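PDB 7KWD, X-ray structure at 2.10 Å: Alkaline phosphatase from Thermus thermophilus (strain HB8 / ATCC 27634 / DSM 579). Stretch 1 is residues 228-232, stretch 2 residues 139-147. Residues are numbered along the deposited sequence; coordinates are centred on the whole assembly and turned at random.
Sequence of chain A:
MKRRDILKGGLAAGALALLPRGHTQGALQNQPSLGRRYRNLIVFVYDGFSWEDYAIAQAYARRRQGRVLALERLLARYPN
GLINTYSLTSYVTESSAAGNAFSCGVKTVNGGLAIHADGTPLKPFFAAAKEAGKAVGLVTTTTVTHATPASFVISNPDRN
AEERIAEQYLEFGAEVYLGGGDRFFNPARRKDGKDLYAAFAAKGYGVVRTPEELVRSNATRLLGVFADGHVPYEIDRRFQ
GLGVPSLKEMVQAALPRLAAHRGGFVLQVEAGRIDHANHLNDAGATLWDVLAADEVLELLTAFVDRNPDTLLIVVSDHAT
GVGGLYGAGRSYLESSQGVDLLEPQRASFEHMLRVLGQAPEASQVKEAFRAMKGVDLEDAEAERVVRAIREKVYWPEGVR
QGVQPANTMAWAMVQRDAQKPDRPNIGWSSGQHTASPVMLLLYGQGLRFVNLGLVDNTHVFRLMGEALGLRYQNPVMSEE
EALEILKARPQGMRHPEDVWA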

ATOM      1  N   ASP A 228      -4.699 -30.954   9.749  1.00 27.33           N
ATOM      2  CA  ASP A 228      -4.066 -31.765   8.715  1.00 23.36           C
ATOM      3  C   ASP A 228      -3.116 -30.914   7.889  1.00 24.20           C
ATOM      4  O   ASP A 228      -1.970 -31.313   7.638  1.00 25.01           O
ATOM      5  CB  ASP A 228      -5.088 -32.412   7.778  1.00 27.89           C
ATOM      6  CG  ASP A 228      -4.434 -33.440   6.867  1.00 25.88           C
ATOM      7  OD1 ASP A 228      -4.022 -34.498   7.390  1.00 27.34           O
ATOM      8  OD2 ASP A 228      -4.282 -33.167   5.661  1.00 28.55           O
ATOM      9  N   GLY A 229      -3.609 -29.741   7.425  1.00 28.31           N
ATOM     10  CA  GLY A 229      -2.822 -28.744   6.725  1.00 28.91           C
ATOM     11  C   GLY A 229      -2.658 -27.479   7.555  1.00 26.84           C
ATOM     12  O   GLY A 229      -2.342 -27.556   8.746  1.00 23.11           O
ATOM     13  N   HIS A 230      -2.903 -26.309   6.965  1.00 27.26           N
ATOM     14  CA  HIS A 230      -2.784 -25.074   7.739  1.00 27.70           C
ATOM     15  C   HIS A 230      -3.838 -25.021   8.837  1.00 22.57           C
ATOM     16  O   HIS A 230      -4.911 -25.619   8.732  1.00 32.20           O
ATOM     17  CB  HIS A 230      -2.962 -23.856   6.852  1.00 26.78           C
ATOM     18  CG  HIS A 230      -2.060 -23.841   5.671  1.00 27.08           C
ATOM     19  ND1 HIS A 230      -0.695 -23.875   5.795  1.00 23.29           N
ATOM     20  CD2 HIS A 230      -2.320 -23.775   4.346  1.00 29.47           C
ATOM     21  CE1 HIS A 230      -0.146 -23.852   4.591  1.00 27.16           C
ATOM     22  NE2 HIS A 230      -1.111 -23.777   3.696  1.00 29.38           N
ATOM     23  N   VAL A 231      -3.512 -24.319   9.914  1.00 24.60           N
ATOM     24  CA  VAL A 231      -4.506 -24.079  10.970  1.00 25.30           C
ATOM     25  C   VAL A 231      -5.636 -23.245  10.391  1.00 27.45           C
ATOM     26  O   VAL A 231      -5.384 -22.371   9.537  1.00 26.89           O
ATOM     27  CB  VAL A 231      -3.864 -23.369  12.178  1.00 24.28           C
ATOM     28  CG1 VAL A 231      -4.867 -23.190  13.297  1.00 24.16           C
ATOM     29  CG2 VAL A 231      -2.665 -24.169  12.640  1.00 29.41           C
ATOM     30  N   PRO A 232      -6.889 -23.495  10.768  1.00 27.27           N
ATOM     31  CA  PRO A 232      -7.992 -22.695  10.229  1.00 26.81           C
ATOM     32  C   PRO A 232      -7.839 -21.197  10.497  1.00 24.24           C
ATOM     33  O   PRO A 232      -7.317 -20.764  11.530  1.00 24.43           O
ATOM     34  CB  PRO A 232      -9.228 -23.263  10.950  1.00 26.47           C
ATOM     35  CG  PRO A 232      -8.853 -24.704  11.264  1.00 27.21           C
ATOM     36  CD  PRO A 232      -7.356 -24.677  11.527  1.00 27.76           C
TER
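Stretch 2 (139-147) VTTTTVTHA

How does stretch 2 run past stretch 1? Stretch 2 enters as a strand at Val139 and Thr140, turns a corner at Thr141 and Thr142, and passes through a type I turn from Thr143 to His146, just before a helix. The corner lies against the irregular segment Gly229 to Val231, with the chains in opposite order: the CA of His230 is 4.3 Å from that of Thr142, and the CA of Val231 is 5.0 Å from that of Thr141.

Which polar groups are satisfied across the contact? Val231 N donates to Thr141 O at 2.8 Å, with a bent angle of 131°. Thr143 N donates to His230 ND1 at 3.0 Å and 159°, so this ring nitrogen acts as an acceptor and must be unprotonated.

What satisfies the corner itself? Thr142 N donates to Thr140 OG1 at 2.9 Å, and Thr142 OG1 to Thr143 O, also at 2.9 Å. Thr143 O additionally receives His146 N at 3.0 Å, closing the turn.

What packs around these bonds? The edge of the His230 ring meets the face of His146, planes at 87°, with His230 CE1 3.7 Å from His146 CD2. Nearby, Thr143 CG2 lies 3.5 Å from Gly229 C.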

ATOM      1  N   VAL A 139       6.336 -20.687  15.746  1.00 20.40           N
ATOM      2  CA  VAL A 139       4.908 -20.729  16.023  1.00 21.07           C
ATOM      3  C   VAL A 139       4.196 -20.117  14.845  1.00 24.94           C
ATOM      4  O   VAL A 139       4.488 -18.967  14.473  1.00 22.44           O
ATOM      5  CB  VAL A 139       4.552 -19.965  17.318  1.00 19.01           C
ATOM      6  CG1 VAL A 139       3.035 -20.032  17.545  1.00 26.94           C
ATOM      7  CG2 VAL A 139       5.273 -20.566  18.498  1.00 18.07           C
ATOM      8  N   THR A 140       3.249 -20.853  14.264  1.00 21.65           N
ATOM      9  CA  THR A 140       2.584 -20.299  13.091  1.00 22.04           C
ATOM     10  C   THR A 140       1.191 -20.867  12.902  1.00 23.54           C
ATOM     11  O   THR A 140       0.855 -21.905  13.458  1.00 26.80           O
ATOM     12  CB  THR A 140       3.407 -20.579  11.828  1.00 25.80           C
ATOM     13  OG1 THR A 140       2.700 -20.137  10.671  1.00 26.33           O
ATOM     14  CG2 THR A 140       3.676 -22.073  11.704  1.00 26.20           C
ATOM     15  N   THR A 141       0.383 -20.157  12.117  1.00 22.22           N
ATOM     16  CA  THR A 141      -0.924 -20.646  11.703  1.00 22.92           C
ATOM     17  C   THR A 141      -0.869 -21.399  10.378  1.00 24.02           C
ATOM     18  O   THR A 141      -1.885 -21.982   9.977  1.00 26.02           O
ATOM     19  CB  THR A 141      -1.931 -19.491  11.576  1.00 27.14           C
ATOM     20  OG1 THR A 141      -1.413 -18.498  10.677  1.00 24.62           O
ATOM     21  CG2 THR A 141      -2.224 -18.863  12.930  1.00 30.06           C
ATOM     22  N   THR A 142       0.271 -21.388   9.681  1.00 23.41           N
ATOM     23  CA  THR A 142       0.440 -22.287   8.556  1.00 24.21           C
ATOM     24  C   THR A 142       0.858 -23.666   9.065  1.00 24.00           C
ATOM     25  O   THR A 142       1.076 -23.871  10.271  1.00 24.63           O
ATOM     26  CB  THR A 142       1.487 -21.754   7.570  1.00 22.23           C
ATOM     27  OG1 THR A 142       2.775 -21.763   8.204  1.00 23.97           O
ATOM     28  CG2 THR A 142       1.157 -20.322   7.107  1.00 24.70           C
ATOM     29  N   THR A 143       1.016 -24.616   8.131  1.00 27.54           N
ATOM     30  CA  THR A 143       1.772 -25.824   8.430  1.00 23.55           C
ATOM     31  C   THR A 143       3.093 -25.412   9.061  1.00 24.11           C
ATOM     32  O   THR A 143       3.712 -24.421   8.662  1.00 27.48           O
ATOM     33  CB  THR A 143       2.027 -26.662   7.175  1.00 21.22           C
ATOM     34  OG1 THR A 143       2.629 -25.840   6.187  1.00 27.59           O
ATOM     35  CG2 THR A 143       0.712 -27.240   6.632  1.00 25.96           C
ATOM     36  N   VAL A 144       3.500 -26.151  10.092  1.00 22.70           N
ATOM     37  CA  VAL A 144       4.650 -25.728  10.867  1.00 22.69           C
ATOM     38  C   VAL A 144       5.924 -25.793  10.040  1.00 25.71           C
ATOM     39  O   VAL A 144       6.904 -25.096  10.349  1.00 24.35           O
ATOM     40  CB  VAL A 144       4.709 -26.587  12.141  1.00 25.01           C
ATOM     41  CG1 VAL A 144       5.167 -28.036  11.801  1.00 26.57           C
ATOM     42  CG2 VAL A 144       5.624 -25.929  13.135  1.00 31.34           C
ATOM     43  N   THR A 145       5.912 -26.597   8.976  1.00 21.17           N
ATOM     44  CA  THR A 145       7.007 -26.805   8.041  1.00 20.92           C
ATOM     45  C   THR A 145       6.948 -25.830   6.851  1.00 20.24           C
ATOM     46  O   THR A 145       7.720 -25.961   5.892  1.00 20.17           O
ATOM     47  CB  THR A 145       6.926 -28.262   7.529  1.00 22.20           C
ATOM     48  OG1 THR A 145       5.572 -28.477   7.093  1.00 24.47           O
ATOM     49  CG2 THR A 145       7.226 -29.294   8.603  1.00 26.13           C
ATOM     50  N   HIS A 146       6.047 -24.866   6.883  1.00 23.46           N
ATOM     51  CA  HIS A 146       5.890 -23.951   5.762  1.00 21.17           C
ATOM     52  C   HIS A 146       7.097 -23.018   5.644  1.00 23.43           C
ATOM     53  O   HIS A 146       8.009 -23.012   6.471  1.00 22.36           O
ATOM     54  CB  HIS A 146       4.586 -23.179   5.925  1.00 23.50           C
ATOM     55  CG  HIS A 146       3.928 -22.803   4.638  1.00 23.84           C
ATOM     56  ND1 HIS A 146       3.670 -21.491   4.301  1.00 27.57           N
ATOM     57  CD2 HIS A 146       3.430 -23.564   3.624  1.00 28.44           C
ATOM     58  CE1 HIS A 146       3.063 -21.455   3.125  1.00 34.51           C
ATOM     59  NE2 HIS A 146       2.903 -22.697   2.694  1.00 32.54           N
ATOM     60  N   ALA A 147       7.102 -22.248   4.553  1.00 20.36           N
ATOM     61  CA  ALA A 147       8.323 -21.568   4.125  1.00 21.48           C
ATOM     62  C   ALA A 147       8.824 -20.580   5.160  1.00 20.14           C
ATOM     63  O   ALA A 147      10.030 -20.490   5.404  1.00 18.94           O
ATOM     64  CB  ALA A 147       8.081 -20.833   2.817  1.00 24.56           C
TER